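Local structure of beta-galactoside alpha-2,6-sialyltransferase (Photobacterium sp., 2Z4T) at residues E118-H123 with M133-S138; M161-I166 with Q331-S336. The protein probably transfers sialic acid from a CMP-activated donor to the galactose of acceptors such as lactose, forming an alpha-2,6 linkage. All coordinates share one frame; numbering follows the deposited sequence.

Interaction 1: residues E118-H123 with M133-S138; sequences EVYVDH and MDIIKS. With GAL (beta-D-galactopyranose), chain B.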
loop_
_atom_site.group_PDB
_atom_site.type_symbol
_atom_site.label_atom_id
_atom_site.label_comp_id
_atom_site.label_asym_id
_atom_site.label_seq_id
_atom_site.Cartn_x
_atom_site.Cartn_y
_atom_site.Cartn_z
ATOM N N GLU A 118 -7.795 0.127 11.172
ATOM C CA GLU A 118 -7.229 0.544 9.902
ATOM C C GLU A 118 -7.562 -0.535 8.899
ATOM O O GLU A 118 -7.219 -1.696 9.121
ATOM C CB GLU A 118 -5.726 0.668 10.007
ATOM C CG GLU A 118 -5.250 1.868 10.785
ATOM C CD GLU A 118 -3.745 1.835 10.990
ATOM O OE1 GLU A 118 -3.204 2.815 11.542
ATOM O OE2 GLU A 118 -3.115 0.818 10.610
ATOM N N VAL A 119 -8.253 -0.146 7.821
ATOM C CA VAL A 119 -8.676 -1.070 6.771
ATOM C C VAL A 119 -7.968 -0.725 5.447
ATOM O O VAL A 119 -7.932 0.440 5.036
ATOM C CB VAL A 119 -10.202 -1.032 6.602
ATOM C CG1 VAL A 119 -10.660 -2.039 5.563
ATOM C CG2 VAL A 119 -10.921 -1.293 7.939
ATOM N N TYR A 120 -7.398 -1.732 4.787
ATOM C CA TYR A 120 -6.653 -1.528 3.548
ATOM C C TYR A 120 -7.094 -2.515 2.477
ATOM O O TYR A 120 -7.009 -3.733 2.683
ATOM C CB TYR A 120 -5.158 -1.747 3.774
ATOM C CG TYR A 120 -4.518 -0.999 4.937
ATOM C CD1 TYR A 120 -3.803 0.171 4.711
ATOM C CD2 TYR A 120 -4.588 -1.499 6.243
ATOM C CE1 TYR A 120 -3.189 0.863 5.748
ATOM C CE2 TYR A 120 -3.972 -0.824 7.300
ATOM C CZ TYR A 120 -3.268 0.363 7.035
ATOM O OH TYR A 120 -2.644 1.051 8.039
ATOM N N VAL A 121 -7.554 -2.001 1.334
ATOM C CA VAL A 121 -8.104 -2.855 0.295
ATOM C C VAL A 121 -7.496 -2.529 -1.068
ATOM O O VAL A 121 -7.514 -1.363 -1.532
ATOM C CB VAL A 121 -9.652 -2.743 0.212
ATOM C CG1 VAL A 121 -10.238 -3.797 -0.739
ATOM C CG2 VAL A 121 -10.305 -2.872 1.606
ATOM N N ASP A 122 -6.988 -3.571 -1.722
ATOM C CA ASP A 122 -6.485 -3.453 -3.069
ATOM C C ASP A 122 -6.222 -4.823 -3.693
ATOM O O ASP A 122 -5.801 -5.765 -3.017
ATOM C CB ASP A 122 -5.196 -2.608 -3.092
ATOM C CG ASP A 122 -4.582 -2.536 -4.479
ATOM O OD1 ASP A 122 -5.317 -2.237 -5.449
ATOM O OD2 ASP A 122 -3.372 -2.792 -4.614
ATOM N N HIS A 123 -6.435 -4.913 -4.996
ATOM C CA HIS A 123 -6.281 -6.165 -5.713
ATOM C C HIS A 123 -5.079 -6.053 -6.639
ATOM O O HIS A 123 -4.647 -7.063 -7.197
ATOM C CB HIS A 123 -7.523 -6.437 -6.564
ATOM C CG HIS A 123 -7.671 -5.471 -7.697
ATOM N ND1 HIS A 123 -8.115 -4.176 -7.512
ATOM C CD2 HIS A 123 -7.374 -5.586 -9.015
ATOM C CE1 HIS A 123 -8.104 -3.541 -8.672
ATOM N NE2 HIS A 123 -7.658 -4.374 -9.599
ATOM N N MET A 133 3.594 -0.143 3.326
ATOM C CA MET A 133 4.490 0.805 3.955
ATOM C C MET A 133 3.769 1.606 5.057
ATOM O O MET A 133 4.371 1.891 6.079
ATOM C CB MET A 133 5.129 1.725 2.910
ATOM C CG MET A 133 6.117 1.014 1.996
ATOM S SD MET A 133 7.125 2.146 1.008
ATOM C CE MET A 133 5.915 2.919 -0.067
ATOM N N ASP A 134 2.487 1.943 4.846
ATOM C CA ASP A 134 1.666 2.607 5.875
ATOM C C ASP A 134 1.465 1.754 7.131
ATOM O O ASP A 134 1.425 2.289 8.244
ATOM C CB ASP A 134 0.304 2.997 5.324
ATOM C CG ASP A 134 0.385 4.098 4.281
ATOM O OD1 ASP A 134 1.432 4.802 4.162
ATOM O OD2 ASP A 134 -0.611 4.259 3.564
ATOM N N ILE A 135 1.350 0.435 6.942
ATOM C CA ILE A 135 1.061 -0.476 8.027
ATOM C C ILE A 135 2.283 -0.584 8.912
ATOM O O ILE A 135 2.179 -0.440 10.137
ATOM C CB ILE A 135 0.671 -1.861 7.492
ATOM C CG1 ILE A 135 -0.757 -1.830 6.944
ATOM C CG2 ILE A 135 0.868 -2.962 8.551
ATOM C CD1 ILE A 135 -1.129 -3.030 6.051
ATOM N N ILE A 136 3.437 -0.841 8.302
ATOM C CA ILE A 136 4.677 -0.937 9.033
ATOM C C ILE A 136 4.969 0.346 9.856
ATOM O O ILE A 136 5.284 0.262 11.041
ATOM C CB ILE A 136 5.859 -1.314 8.095
ATOM C CG1 ILE A 136 5.561 -2.670 7.446
ATOM C CG2 ILE A 136 7.178 -1.367 8.889
ATOM C CD1 ILE A 136 6.593 -3.153 6.521
ATOM N N LYS A 137 4.817 1.522 9.249
ATOM C CA LYS A 137 4.963 2.775 9.989
ATOM C C LYS A 137 3.962 2.871 11.161
ATOM O O LYS A 137 4.306 3.308 12.265
ATOM C CB LYS A 137 4.816 3.977 9.055
ATOM C CG LYS A 137 5.002 5.297 9.763
ATOM C CD LYS A 137 5.105 6.455 8.821
ATOM C CE LYS A 137 4.880 7.767 9.574
ATOM N NZ LYS A 137 4.673 8.924 8.638
ATOM N N SER A 138 2.734 2.432 10.916
ATOM C CA SER A 138 1.677 2.566 11.886
ATOM C C SER A 138 1.878 1.607 13.053
ATOM O O SER A 138 1.451 1.875 14.182
ATOM C CB SER A 138 0.316 2.363 11.212
ATOM O OG SER A 138 -0.722 2.239 12.159
HETATM C C1 GAL B . -7.766 -5.572 -13.335
HETATM C C2 GAL B . -8.853 -4.501 -13.298
HETATM C C3 GAL B . -8.274 -3.177 -13.792
HETATM C C4 GAL B . -6.980 -2.839 -13.040
HETATM C C5 GAL B . -5.998 -4.013 -13.041
HETATM C C6 GAL B . -4.793 -3.787 -12.123
HETATM O O2 GAL B . -9.962 -4.922 -14.078
HETATM O O3 GAL B . -9.222 -2.134 -13.626
HETATM O O4 GAL B . -7.315 -2.474 -11.719
HETATM O O5 GAL B . -6.656 -5.161 -12.565
HETATM O O6 GAL B . -3.944 -2.755 -12.583
#

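Interaction 2: residues M161-I166 with Q331-S336; sequences MKELNI and QELFLS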
loop_
_atom_site.group_PDB
_atom_site.type_symbol
_atom_site.label_atom_id
_atom_site.label_comp_id
_atom_site.label_asym_id
_atom_site.label_seq_id
_atom_site.Cartn_x
_atom_site.Cartn_y
_atom_site.Cartn_z
ATOM N N MET A 161 1.679 -11.192 9.958
ATOM C CA MET A 161 0.373 -10.659 10.356
ATOM C C MET A 161 0.329 -10.393 11.849
ATOM O O MET A 161 0.010 -9.281 12.291
ATOM C CB MET A 161 -0.766 -11.583 9.918
ATOM C CG MET A 161 -0.946 -11.592 8.390
ATOM S SD MET A 161 -2.492 -12.324 7.845
ATOM C CE MET A 161 -2.141 -14.058 8.079
ATOM N N LYS A 162 0.711 -11.404 12.618
ATOM C CA LYS A 162 0.710 -11.280 14.063
ATOM C C LYS A 162 1.592 -10.096 14.488
ATOM O O LYS A 162 1.203 -9.284 15.313
ATOM C CB LYS A 162 1.126 -12.590 14.727
ATOM C CG LYS A 162 0.512 -12.761 16.118
ATOM C CD LYS A 162 1.492 -12.395 17.256
ATOM C CE LYS A 162 2.234 -13.641 17.805
ATOM N NZ LYS A 162 3.159 -13.316 18.942
ATOM N N GLU A 163 2.749 -9.972 13.868
ATOM C CA GLU A 163 3.647 -8.884 14.172
ATOM C C GLU A 163 3.052 -7.508 13.863
ATOM O O GLU A 163 3.432 -6.511 14.470
ATOM C CB GLU A 163 4.910 -9.080 13.362
ATOM C CG GLU A 163 6.144 -8.632 14.028
ATOM C CD GLU A 163 7.359 -9.142 13.311
ATOM O OE1 GLU A 163 7.340 -10.294 12.800
ATOM O OE2 GLU A 163 8.336 -8.378 13.271
ATOM N N LEU A 164 2.125 -7.450 12.910
ATOM C CA LEU A 164 1.563 -6.166 12.491
ATOM C C LEU A 164 0.094 -6.027 12.831
ATOM O O LEU A 164 -0.565 -5.086 12.375
ATOM C CB LEU A 164 1.789 -5.932 10.997
ATOM C CG LEU A 164 3.246 -5.826 10.574
ATOM C CD1 LEU A 164 3.353 -5.971 9.089
ATOM C CD2 LEU A 164 3.836 -4.503 11.033
ATOM N N ASN A 165 -0.420 -6.957 13.636
ATOM C CA ASN A 165 -1.802 -6.877 14.085
ATOM C C ASN A 165 -2.807 -6.929 12.926
ATOM O O ASN A 165 -3.864 -6.259 12.964
ATOM C CB ASN A 165 -1.987 -5.559 14.823
ATOM C CG ASN A 165 -2.000 -5.713 16.315
ATOM O OD1 ASN A 165 -2.448 -4.812 16.994
ATOM N ND2 ASN A 165 -1.533 -6.852 16.837
ATOM N N ILE A 166 -2.459 -7.702 11.895
ATOM C CA ILE A 166 -3.263 -7.838 10.684
ATOM C C ILE A 166 -4.204 -9.035 10.795
ATOM O O ILE A 166 -3.796 -10.100 11.250
ATOM C CB ILE A 166 -2.360 -8.053 9.434
ATOM C CG1 ILE A 166 -1.654 -6.754 9.037
ATOM C CG2 ILE A 166 -3.173 -8.592 8.258
ATOM C CD1 ILE A 166 -0.420 -6.963 8.178
ATOM N N GLN A 331 12.786 -2.140 7.900
ATOM C CA GLN A 331 13.262 -2.425 6.548
ATOM C C GLN A 331 13.336 -3.934 6.266
ATOM O O GLN A 331 12.962 -4.374 5.176
ATOM C CB GLN A 331 14.617 -1.771 6.285
ATOM C CG GLN A 331 14.584 -0.252 6.336
ATOM C CD GLN A 331 15.855 0.378 5.752
ATOM O OE1 GLN A 331 15.872 1.572 5.435
ATOM N NE2 GLN A 331 16.906 -0.425 5.583
ATOM N N GLU A 332 13.787 -4.719 7.250
ATOM C CA GLU A 332 13.864 -6.171 7.092
ATOM C C GLU A 332 12.483 -6.796 7.015
ATOM O O GLU A 332 12.244 -7.688 6.209
ATOM C CB GLU A 332 14.648 -6.819 8.231
ATOM C CG GLU A 332 14.830 -8.346 8.103
ATOM C CD GLU A 332 15.139 -9.003 9.436
ATOM O OE1 GLU A 332 16.117 -9.770 9.521
ATOM O OE2 GLU A 332 14.421 -8.734 10.422
ATOM N N LEU A 333 11.577 -6.332 7.862
ATOM C CA LEU A 333 10.236 -6.876 7.865
ATOM C C LEU A 333 9.554 -6.572 6.517
ATOM O O LEU A 333 8.907 -7.445 5.933
ATOM C CB LEU A 333 9.433 -6.332 9.049
ATOM C CG LEU A 333 7.972 -6.774 9.160
ATOM C CD1 LEU A 333 7.827 -8.323 9.270
ATOM C CD2 LEU A 333 7.298 -6.034 10.332
ATOM N N PHE A 334 9.749 -5.354 6.027
ATOM C CA PHE A 334 9.255 -4.937 4.725
ATOM C C PHE A 334 9.748 -5.836 3.581
ATOM O O PHE A 334 8.925 -6.372 2.821
ATOM C CB PHE A 334 9.635 -3.467 4.484
ATOM C CG PHE A 334 9.194 -2.929 3.159
ATOM C CD1 PHE A 334 7.859 -2.658 2.912
ATOM C CD2 PHE A 334 10.129 -2.660 2.161
ATOM C CE1 PHE A 334 7.458 -2.154 1.674
ATOM C CE2 PHE A 334 9.740 -2.149 0.918
ATOM C CZ PHE A 334 8.405 -1.899 0.674
ATOM N N LEU A 335 11.072 -6.006 3.462
ATOM C CA LEU A 335 11.648 -6.785 2.346
ATOM C C LEU A 335 11.162 -8.221 2.391
ATOM O O LEU A 335 10.926 -8.881 1.366
ATOM C CB LEU A 335 13.195 -6.750 2.332
ATOM C CG LEU A 335 13.817 -5.362 2.163
ATOM C CD1 LEU A 335 15.321 -5.459 2.035
ATOM C CD2 LEU A 335 13.199 -4.593 0.968
ATOM N N SER A 336 11.008 -8.676 3.612
ATOM C CA SER A 336 10.572 -10.001 3.884
ATOM C C SER A 336 9.108 -10.176 3.464
ATOM O O SER A 336 8.759 -11.172 2.843
ATOM C CB SER A 336 10.772 -10.257 5.364
ATOM O OG SER A 336 10.215 -11.484 5.699
#

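Interaction 1: residues E118-H123 with M133-S138
The Tyr120 ring carries Ile135 on one face and Glu118 at its edge. Ile135 CG1 sits over the ring toward its rim, 3.6 Å from the centroid and 25° off the normal, in a CH-pi contact. Its closest pair is Ile135 CG1 to Tyr120 CZ at 3.3 Å. Asp134 CB comes up obliquely to Tyr120 CE1, while the carboxylate of Asp134 turns to Tyr230. In the plane of the ring, Tyr120 OH donates to Glu118 OE2 over 2.6 Å, reaching this oxygen from above the carboxylate plane. The other oxygen, Glu118 OE1, takes a 2.6 Å bond from Ser138 OG on its syn lone pair. With chi1 at 169°, the Ser138 hydroxyl swings away from its own backbone N and meets the carboxylate ending the extended Glu118 side chain. Arg147 completes this buried polar group, with a salt bridge to Glu118 and a hydrogen bond to Ser138; its charge probably stabilises Glu118 as a carboxylate. Just past the strand's C-terminal end, the ring edge of His123 meets galactose: His123 NE2 donates to GAL O4 at 2.9 Å and, less closely, to GAL O5 at 3.2 Å. His204 and Asp232 also bind this sugar. Strand 103-122 and helix 126-141 run nearly antiparallel here, as the first two elements of a beta-alpha-beta unit in the GT-B fold, with the acceptor bound beyond the strand.

Interaction 2: residues M161-I166 with Q331-S336
Leu164, which meets Leu333 across the contact, sends its backbone N to Met161 O at 2.9 Å, and the same carbonyl oxygen accepts from Ile166 N at 3.0 Å. The two donors arrive from opposite faces of the carbonyl plane. The Ile166 bond, the longer one from Asn165 N to Lys162 O (3.3 Å) and the positive phi of Asn165 (61°) make a Schellman motif that turns the chain out of helix 158-164. Within this turn, Leu164 reaches toward Leu333 tip to tip, with Leu164 CD2 3.8 Å from Leu333 CD2. Leu333 projects far enough to do so because its CG stands anti to the backbone N (chi1 178°). Both of its methyls also lie against the carboxylate end of Glu163, whose OE2 is 3.9 Å from Leu333 CD2. That carboxylate finds its polar partner in Lys329, one turn before Leu333, in a salt bridge at the partly exposed margin of the leucine pair. Helix 328-338 thus meets the C-terminal end of helix 158-164 through Leu333, while Phe334 points away from that helix and packs on helix 126-141. Leu164 touches helix 126-141 as well, at Glu139, and its carbonyl oxygen accepts a hydrogen bond from Arg147 of strand 146-151.

How the interactions relate
Helix 126-141 joins the two contacts: it supplies 133-138 to interaction 1, and the same helix packs against both segments of interaction 2, with Ile135 touching Tyr120 by one branch and Leu164 by the other. Phe334 CE1 comes within 3.5 Å of Met133 CG, and Leu164 CD1 within 3.9 Å of Ile135 CG2. Interaction 1 is the deeper of the two, a sheet-to-helix contact in which an aromatic face and buried hydrogen bonds share the work. Interaction 2 lies nearer the surface, where helices meet by a small leucine contact with a salt bridge at its margin. Arg147 serves both, binding Glu118 and Ser138 in one and the carbonyl of Leu164 in the other.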